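Local coordinates for protein 4-hydroxy-tetrahydrodipicolinate synthase (Methylacidiphilum fumariolicum SolV, PDB 6T3T) that probably catalyses the condensation of pyruvate with aspartate semialdehyde to 4-hydroxy-tetrahydrodipicolinate, a step of lysine biosynthesis through diaminopimelate, at residues A[28-32]-A[66-71]; A[112-116]-A[147-151]; A[142-148]-A[170-174]. One frame throughout, in Å; residues are numbered along the deposited sequence.

Interaction 1. Residues A[28-32]-A[66-71]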
loop_
_atom_site.group_PDB
_atom_site.type_symbol
_atom_site.label_atom_id
_atom_site.label_comp_id
_atom_site.label_asym_id
_atom_site.label_seq_id
_atom_site.Cartn_x
_atom_site.Cartn_y
_atom_site.Cartn_z
ATOM N N LEU A 28 -21.846 -28.123 -15.028
ATOM C CA LEU A 28 -22.982 -27.252 -15.291
ATOM C C LEU A 28 -24.271 -27.839 -14.721
ATOM O O LEU A 28 -25.070 -27.120 -14.120
ATOM C CB LEU A 28 -23.086 -26.991 -16.792
ATOM C CG LEU A 28 -22.016 -26.019 -17.279
ATOM C CD1 LEU A 28 -22.003 -25.887 -18.807
ATOM C CD2 LEU A 28 -22.264 -24.680 -16.622
ATOM N N GLU A 29 -24.480 -29.147 -14.881
ATOM C CA GLU A 29 -25.668 -29.779 -14.311
ATOM C C GLU A 29 -25.678 -29.681 -12.792
ATOM O O GLU A 29 -26.730 -29.459 -12.188
ATOM C CB GLU A 29 -25.762 -31.235 -14.751
ATOM C CG GLU A 29 -25.976 -31.411 -16.263
ATOM C CD GLU A 29 -27.313 -30.836 -16.778
ATOM O OE1 GLU A 29 -28.248 -30.585 -15.976
ATOM O OE2 GLU A 29 -27.438 -30.664 -18.012
ATOM N N HIS A 30 -24.525 -29.882 -12.150
ATOM C CA HIS A 30 -24.478 -29.765 -10.692
ATOM C C HIS A 30 -24.860 -28.352 -10.252
ATOM O O HIS A 30 -25.530 -28.178 -9.226
ATOM C CB HIS A 30 -23.083 -30.170 -10.174
ATOM C CG HIS A 30 -23.030 -30.422 -8.690
ATOM N ND1 HIS A 30 -23.845 -31.342 -8.053
ATOM C CD2 HIS A 30 -22.251 -29.880 -7.717
ATOM C CE1 HIS A 30 -23.579 -31.344 -6.758
ATOM N NE2 HIS A 30 -22.625 -30.459 -6.526
ATOM N N GLN A 31 -24.471 -27.329 -11.037
ATOM C CA GLN A 31 -24.875 -25.958 -10.718
ATOM C C GLN A 31 -26.395 -25.799 -10.821
ATOM O O GLN A 31 -27.041 -25.306 -9.889
ATOM C CB GLN A 31 -24.167 -24.949 -11.633
ATOM C CG GLN A 31 -22.604 -24.900 -11.521
ATOM C CD GLN A 31 -22.141 -24.580 -10.105
ATOM O OE1 GLN A 31 -22.466 -23.523 -9.559
ATOM N NE2 GLN A 31 -21.460 -25.529 -9.478
ATOM N N ILE A 32 -26.978 -26.220 -11.950
ATOM C CA ILE A 32 -28.415 -26.059 -12.194
ATOM C C ILE A 32 -29.236 -26.774 -11.126
ATOM O O ILE A 32 -30.341 -26.343 -10.776
ATOM C CB ILE A 32 -28.770 -26.591 -13.597
ATOM C CG1 ILE A 32 -28.132 -25.729 -14.679
ATOM C CG2 ILE A 32 -30.299 -26.719 -13.771
ATOM C CD1 ILE A 32 -28.087 -26.410 -16.031
ATOM N N ILE A 66 -25.360 -26.403 -23.341
ATOM C CA ILE A 66 -25.661 -27.301 -22.219
ATOM C C ILE A 66 -26.763 -26.722 -21.346
ATOM O O ILE A 66 -27.741 -27.405 -21.035
ATOM C CB ILE A 66 -24.394 -27.587 -21.388
ATOM C CG1 ILE A 66 -23.438 -28.510 -22.152
ATOM C CG2 ILE A 66 -24.758 -28.196 -20.040
ATOM C CD1 ILE A 66 -21.956 -28.162 -21.906
ATOM N N VAL A 67 -26.649 -25.439 -20.996
ATOM C CA VAL A 67 -27.580 -24.811 -20.068
ATOM C C VAL A 67 -28.951 -24.699 -20.700
ATOM O O VAL A 67 -29.966 -24.839 -20.009
ATOM C CB VAL A 67 -27.042 -23.438 -19.612
ATOM C CG1 VAL A 67 -28.126 -22.625 -18.885
ATOM C CG2 VAL A 67 -25.862 -23.629 -18.677
ATOM N N GLU A 68 -29.018 -24.466 -22.017
ATOM C CA GLU A 68 -30.299 -24.348 -22.737
ATOM C C GLU A 68 -31.306 -23.481 -21.981
ATOM O O GLU A 68 -32.470 -23.859 -21.780
ATOM C CB GLU A 68 -30.898 -25.741 -23.012
ATOM C CG GLU A 68 -31.892 -25.842 -24.211
ATOM C CD GLU A 68 -32.331 -27.284 -24.518
ATOM O OE1 GLU A 68 -33.459 -27.525 -25.018
ATOM O OE2 GLU A 68 -31.546 -28.203 -24.226
ATOM N N LYS A 69 -30.839 -22.302 -21.571
ATOM C CA LYS A 69 -31.631 -21.225 -20.985
ATOM C C LYS A 69 -32.251 -21.566 -19.633
ATOM O O LYS A 69 -33.090 -20.813 -19.147
ATOM C CB LYS A 69 -32.725 -20.757 -21.956
ATOM C CG LYS A 69 -32.159 -20.170 -23.241
ATOM C CD LYS A 69 -32.182 -18.654 -23.192
ATOM C CE LYS A 69 -33.461 -18.115 -23.856
ATOM N NZ LYS A 69 -33.468 -16.615 -23.861
ATOM N N ARG A 70 -31.874 -22.676 -19.001
ATOM C CA ARG A 70 -32.478 -22.988 -17.706
ATOM C C ARG A 70 -32.056 -21.981 -16.640
ATOM O O ARG A 70 -32.858 -21.617 -15.780
ATOM C CB ARG A 70 -32.110 -24.399 -17.278
ATOM C CG ARG A 70 -32.758 -25.462 -18.128
ATOM C CD ARG A 70 -32.238 -26.844 -17.774
ATOM N NE ARG A 70 -30.934 -27.097 -18.382
ATOM C CZ ARG A 70 -30.207 -28.186 -18.137
ATOM N NH1 ARG A 70 -30.649 -29.104 -17.303
ATOM N NH2 ARG A 70 -29.034 -28.350 -18.721
ATOM N N ILE A 71 -30.811 -21.509 -16.693
ATOM C CA ILE A 71 -30.335 -20.429 -15.838
ATOM C C ILE A 71 -29.563 -19.435 -16.718
ATOM O O ILE A 71 -29.243 -19.713 -17.880
ATOM C CB ILE A 71 -29.471 -20.957 -14.663
ATOM C CG1 ILE A 71 -28.218 -21.683 -15.162
ATOM C CG2 ILE A 71 -30.257 -21.901 -13.763
ATOM C CD1 ILE A 71 -27.291 -22.235 -14.005
#
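A two-pronged salt bridge between E29 and R70 ties these segments together at the protein surface. R70 NH2 donates to E29 OE2 at 2.9 Å, almost in line with its N-H bond, and R70 NH1 reaches E29 OE1 at 3.1 Å with a more bent angle. The same guanidinium turns back on its own segment: R70 NE bonds to V67 O at 2.9 Å and R70 NH2 to I66 O at 2.8 Å. It therefore holds the last carbonyls of helix 53-67 while it reaches the neighbouring helix. What brings R70 into place is the type I' turn from V67 to R70, in which E68 and K69 both take positive phi and R70 N returns to V67 O at 3.1 Å. I32 slides under this network, its CD1 lying over one face of the guanidinium, 3.4 Å from R70 NH2. Beyond it the contact is greasy: I32 CG1 meets I71 CD1 at 3.7 Å, and L28 CD1 meets I66 CG2 at 3.8 Å. L28 and V67 touch more loosely, CD2 to CG2 at 4.3 Å. Further in, L28, near the end of helix 21-32, and I71, beyond the turn that ends helix 53-67, both rest on I39 of strand 38-40, the strand that lies in sequence between these two successive outer helices of the TIM barrel.

Interaction 2. Residues A[112-116]-A[147-151]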
loop_
_atom_site.group_PDB
_atom_site.type_symbol
_atom_site.label_atom_id
_atom_site.label_comp_id
_atom_site.label_asym_id
_atom_site.label_seq_id
_atom_site.Cartn_x
_atom_site.Cartn_y
_atom_site.Cartn_z
ATOM N N GLN A 112 -9.454 7.369 -15.746
ATOM C CA GLN A 112 -10.888 7.208 -15.551
ATOM C C GLN A 112 -11.653 7.567 -16.810
ATOM O O GLN A 112 -12.666 6.936 -17.126
ATOM C CB GLN A 112 -11.371 8.046 -14.371
ATOM C CG GLN A 112 -10.830 7.531 -13.043
ATOM C CD GLN A 112 -11.243 6.083 -12.799
ATOM O OE1 GLN A 112 -12.421 5.728 -12.942
ATOM N NE2 GLN A 112 -10.280 5.241 -12.442
ATOM N N GLU A 113 -11.200 8.605 -17.521
ATOM C CA GLU A 113 -11.821 8.967 -18.790
ATOM C C GLU A 113 -11.630 7.867 -19.819
ATOM O O GLU A 113 -12.540 7.580 -20.610
ATOM C CB GLU A 113 -11.247 10.296 -19.289
ATOM C CG GLU A 113 -11.827 10.794 -20.610
ATOM C CD GLU A 113 -13.346 11.041 -20.567
ATOM O OE1 GLU A 113 -13.932 11.204 -19.468
ATOM O OE2 GLU A 113 -13.963 11.071 -21.658
ATOM N N GLY A 114 -10.446 7.246 -19.831
ATOM C CA GLY A 114 -10.245 6.077 -20.665
ATOM C C GLY A 114 -11.204 4.949 -20.332
ATOM O O GLY A 114 -11.692 4.258 -21.221
ATOM N N LEU A 115 -11.442 4.708 -19.039
ATOM C CA LEU A 115 -12.391 3.669 -18.648
ATOM C C LEU A 115 -13.807 4.005 -19.107
ATOM O O LEU A 115 -14.534 3.140 -19.615
ATOM C CB LEU A 115 -12.344 3.479 -17.133
ATOM C CG LEU A 115 -11.081 2.774 -16.650
ATOM C CD1 LEU A 115 -11.063 2.666 -15.143
ATOM C CD2 LEU A 115 -10.942 1.415 -17.285
ATOM N N PHE A 116 -14.202 5.263 -18.944
ATOM C CA PHE A 116 -15.511 5.713 -19.399
ATOM C C PHE A 116 -15.680 5.514 -20.906
ATOM O O PHE A 116 -16.695 4.970 -21.359
ATOM C CB PHE A 116 -15.720 7.185 -19.015
ATOM C CG PHE A 116 -17.019 7.741 -19.508
ATOM C CD1 PHE A 116 -18.198 7.509 -18.809
ATOM C CD2 PHE A 116 -17.082 8.452 -20.694
ATOM C CE1 PHE A 116 -19.407 8.000 -19.278
ATOM C CE2 PHE A 116 -18.294 8.946 -21.156
ATOM C CZ PHE A 116 -19.452 8.718 -20.448
ATOM N N THR A 147 -17.013 7.269 -12.043
ATOM C CA THR A 147 -16.963 6.673 -13.379
ATOM C C THR A 147 -18.094 5.680 -13.575
ATOM O O THR A 147 -18.742 5.683 -14.625
ATOM C CB THR A 147 -15.619 5.975 -13.619
ATOM O OG1 THR A 147 -14.566 6.940 -13.556
ATOM C CG2 THR A 147 -15.573 5.272 -15.005
ATOM N N VAL A 148 -18.341 4.818 -12.584
ATOM C CA VAL A 148 -19.512 3.937 -12.628
ATOM C C VAL A 148 -20.797 4.754 -12.777
ATOM O O VAL A 148 -21.687 4.404 -13.564
ATOM C CB VAL A 148 -19.566 3.036 -11.375
ATOM C CG1 VAL A 148 -20.789 2.184 -11.411
ATOM C CG2 VAL A 148 -18.325 2.152 -11.265
ATOM N N LYS A 149 -20.919 5.854 -12.028
ATOM C CA LYS A 149 -22.148 6.641 -12.081
ATOM C C LYS A 149 -22.363 7.234 -13.469
ATOM O O LYS A 149 -23.451 7.115 -14.041
ATOM C CB LYS A 149 -22.117 7.754 -11.030
ATOM C CG LYS A 149 -23.448 8.513 -10.918
ATOM C CD LYS A 149 -23.420 9.551 -9.784
ATOM C CE LYS A 149 -23.121 10.942 -10.293
ATOM N NZ LYS A 149 -23.533 11.993 -9.309
ATOM N N ARG A 150 -21.310 7.827 -14.050
ATOM C CA ARG A 150 -21.414 8.405 -15.396
ATOM C C ARG A 150 -21.738 7.336 -16.430
ATOM O O ARG A 150 -22.540 7.560 -17.346
ATOM C CB ARG A 150 -20.101 9.103 -15.794
ATOM C CG ARG A 150 -19.769 10.400 -15.053
ATOM C CD ARG A 150 -18.300 10.851 -15.293
ATOM N NE ARG A 150 -18.040 11.094 -16.721
ATOM C CZ ARG A 150 -16.841 11.066 -17.302
ATOM N NH1 ARG A 150 -15.741 10.798 -16.592
ATOM N NH2 ARG A 150 -16.745 11.303 -18.611
ATOM N N LEU A 151 -21.099 6.175 -16.309
ATOM C CA LEU A 151 -21.345 5.087 -17.249
ATOM C C LEU A 151 -22.820 4.680 -17.237
ATOM O O LEU A 151 -23.389 4.347 -18.278
ATOM C CB LEU A 151 -20.424 3.897 -16.936
ATOM C CG LEU A 151 -18.953 3.985 -17.403
ATOM C CD1 LEU A 151 -18.097 2.803 -16.912
ATOM C CD2 LEU A 151 -18.824 4.137 -18.954
#
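R150 makes the most elaborate side-chain arrangement here. From a chi1 of m it extends through t and then bends at chi3 (p), which lays its guanidinium flat on the F116 ring: the two centres are 4.1 Å apart and the planes only 20° off parallel. R150 CZ sits 4.2 Å from the centroid of the F116 ring, 16° off its normal, so the stack is also a cation-pi contact. F116 offers that face because its t rotamer carries the ring across toward helix 145-154. E113 starts out pointing away, but its t, p conformation curls the carboxylate back to the edge of the guanidinium, where E113 OE1 accepts from R150 NH2 at 2.9 Å and weakly from R150 NH1 at 3.4 Å. Its other oxygen pairs with R117, one turn along the helix. Q112, folded m, m, takes a short 2.5 Å hydrogen bond on OE1 from T147 OG1. With T147 at chi1 m, its methyl CG2 is left against L115 CB at 4.3 Å. Toward the C-terminal end of 112-116, L151 CD2 lies 3.4 Å from F116 CD1. The segment axes are 10.0 Å apart and cross at -29°. Both helices run roughly the same way, with strand 130-134 between them in sequence, the side-by-side packing of consecutive outer helices in a (beta/alpha)8 TIM barrel, the fold of the DapA family.

Interaction 3. Residues A[142-148]-A[170-174]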
loop_
_atom_site.group_PDB
_atom_site.type_symbol
_atom_site.label_atom_id
_atom_site.label_comp_id
_atom_site.label_asym_id
_atom_site.label_seq_id
_atom_site.Cartn_x
_atom_site.Cartn_y
_atom_site.Cartn_z
ATOM N N ASP A 142 -8.630 0.970 -10.806
ATOM C CA ASP A 142 -9.914 0.844 -10.128
ATOM C C ASP A 142 -10.964 1.596 -10.943
ATOM O O ASP A 142 -10.675 2.656 -11.505
ATOM C CB ASP A 142 -9.815 1.406 -8.692
ATOM C CG ASP A 142 -11.127 1.287 -7.894
ATOM O OD1 ASP A 142 -11.363 0.252 -7.213
ATOM O OD2 ASP A 142 -11.915 2.261 -7.910
ATOM N N ILE A 143 -12.178 1.058 -11.043
ATOM C CA ILE A 143 -13.247 1.842 -11.646
ATOM C C ILE A 143 -13.787 2.744 -10.549
ATOM O O ILE A 143 -14.413 2.266 -9.604
ATOM C CB ILE A 143 -14.362 0.977 -12.241
ATOM C CG1 ILE A 143 -13.779 -0.148 -13.112
ATOM C CG2 ILE A 143 -15.318 1.882 -13.059
ATOM C CD1 ILE A 143 -14.833 -1.172 -13.553
ATOM N N ALA A 144 -13.493 4.038 -10.642
ATOM C CA ALA A 144 -13.982 4.983 -9.646
ATOM C C ALA A 144 -15.511 5.010 -9.625
ATOM O O ALA A 144 -16.177 4.779 -10.646
ATOM C CB ALA A 144 -13.453 6.386 -9.940
ATOM N N VAL A 145 -16.049 5.309 -8.435
ATOM C CA VAL A 145 -17.495 5.405 -8.218
ATOM C C VAL A 145 -18.113 6.414 -9.179
ATOM O O VAL A 145 -19.184 6.176 -9.751
ATOM C CB VAL A 145 -17.803 5.788 -6.753
ATOM C CG1 VAL A 145 -19.274 6.152 -6.581
ATOM C CG2 VAL A 145 -17.414 4.665 -5.780
ATOM N N ASP A 146 -17.474 7.578 -9.329
ATOM C CA ASP A 146 -18.005 8.582 -10.241
ATOM C C ASP A 146 -18.027 8.064 -11.670
ATOM O O ASP A 146 -18.980 8.328 -12.415
ATOM C CB ASP A 146 -17.171 9.858 -10.159
ATOM C CG ASP A 146 -17.521 10.833 -11.228
ATOM O OD1 ASP A 146 -18.530 11.554 -11.045
ATOM O OD2 ASP A 146 -16.810 10.858 -12.270
ATOM N N THR A 147 -17.013 7.269 -12.043
ATOM C CA THR A 147 -16.963 6.673 -13.379
ATOM C C THR A 147 -18.094 5.680 -13.575
ATOM O O THR A 147 -18.742 5.683 -14.625
ATOM C CB THR A 147 -15.619 5.975 -13.619
ATOM O OG1 THR A 147 -14.566 6.940 -13.556
ATOM C CG2 THR A 147 -15.573 5.272 -15.005
ATOM N N VAL A 148 -18.341 4.818 -12.584
ATOM C CA VAL A 148 -19.512 3.937 -12.628
ATOM C C VAL A 148 -20.797 4.754 -12.777
ATOM O O VAL A 148 -21.687 4.404 -13.564
ATOM C CB VAL A 148 -19.566 3.036 -11.375
ATOM C CG1 VAL A 148 -20.789 2.184 -11.411
ATOM C CG2 VAL A 148 -18.325 2.152 -11.265
ATOM N N ARG A 170 -16.471 0.646 -0.617
ATOM C CA ARG A 170 -16.833 0.884 -2.005
ATOM C C ARG A 170 -18.305 0.583 -2.256
ATOM O O ARG A 170 -18.973 1.299 -3.015
ATOM C CB ARG A 170 -15.945 0.025 -2.902
ATOM C CG ARG A 170 -16.228 0.180 -4.368
ATOM C CD ARG A 170 -16.095 1.624 -4.725
ATOM N NE ARG A 170 -14.769 2.178 -4.480
ATOM C CZ ARG A 170 -13.846 2.299 -5.432
ATOM N NH1 ARG A 170 -14.135 1.882 -6.672
ATOM N NH2 ARG A 170 -12.655 2.839 -5.150
ATOM N N VAL A 171 -18.844 -0.460 -1.616
ATOM C CA VAL A 171 -20.253 -0.783 -1.816
ATOM C C VAL A 171 -21.138 0.344 -1.283
ATOM O O VAL A 171 -22.069 0.801 -1.962
ATOM C CB VAL A 171 -20.591 -2.147 -1.184
ATOM C CG1 VAL A 171 -22.063 -2.436 -1.309
ATOM C CG2 VAL A 171 -19.793 -3.268 -1.874
ATOM N N SER A 172 -20.833 0.847 -0.089
ATOM C CA SER A 172 -21.606 1.968 0.449
ATOM C C SER A 172 -21.555 3.182 -0.470
ATOM O O SER A 172 -22.564 3.878 -0.635
ATOM C CB SER A 172 -21.102 2.361 1.845
ATOM O OG SER A 172 -21.392 1.357 2.790
ATOM N N GLN A 173 -20.383 3.473 -1.056
ATOM C CA GLN A 173 -20.288 4.594 -1.996
ATOM C C GLN A 173 -21.103 4.326 -3.260
ATOM O O GLN A 173 -21.784 5.226 -3.777
ATOM C CB GLN A 173 -18.818 4.877 -2.346
ATOM C CG GLN A 173 -18.044 5.647 -1.241
ATOM C CD GLN A 173 -16.515 5.473 -1.294
ATOM O OE1 GLN A 173 -16.003 4.545 -1.911
ATOM N NE2 GLN A 173 -15.792 6.361 -0.610
ATOM N N LEU A 174 -21.045 3.100 -3.774
ATOM C CA LEU A 174 -21.802 2.769 -4.977
ATOM C C LEU A 174 -23.305 2.898 -4.736
ATOM O O LEU A 174 -24.033 3.439 -5.584
ATOM C CB LEU A 174 -21.419 1.369 -5.456
ATOM C CG LEU A 174 -20.018 1.299 -6.056
ATOM C CD1 LEU A 174 -19.548 -0.143 -6.254
ATOM C CD2 LEU A 174 -20.003 2.074 -7.374
#
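V145 has the largest area buried here, followed by R170 and then L174. V145, in the first turn of helix 145-154 just after the N-cap residue A144, points its CG2 into helix 168-177, where it touches R170 CD at 3.5 Å, Q173 CB at 3.7 Å and L174 CD2 at 4.0 Å. R170 leaves its helix sideways and, with chi2 and chi3 both p, doubles back to the incoming loop. Its NH1 and NH2 both donate to D142 OD2, at 2.6 and 2.9 Å, in a salt bridge. These are neighbouring outer helices of the TIM barrel, linked in sequence through strand 158-163, which carries K162, the predicted Schiff-base lysine. R170 and L174 also touch E163 of that strand, while I143, ahead of helix 145-154, has its side chain about 6 Å from that of the predicted catalytic Y133. Deeper down, L174 CD2 meets V148 CG1 at 4.1 Å, and V148 continues onto I161. On another side of helix 168-177, S172 hydrogen-bonds H234 of a neighbouring subunit.

How the interactions relate
Interactions 2 and 3 share helix 145-154, which packs against helix 112-125 in one and helix 168-177 in the other; T147 faces the first neighbour, V148 the second. They also touch directly: Q112 reaches D142 O through NE2 (2.8 Å) and A144 N through OE1 (3.0 Å), both probable hydrogen bonds. Interaction 1 lies on the opposite side of the chain's centre. All three are partly buried and join an arginine-carboxylate pair to apolar packing, but only interaction 1 includes an exposed contact residue, R70. There the arginine covers an isoleucine, in interaction 2 a phenylalanine, and in interaction 3 it reaches a loop near the predicted active site.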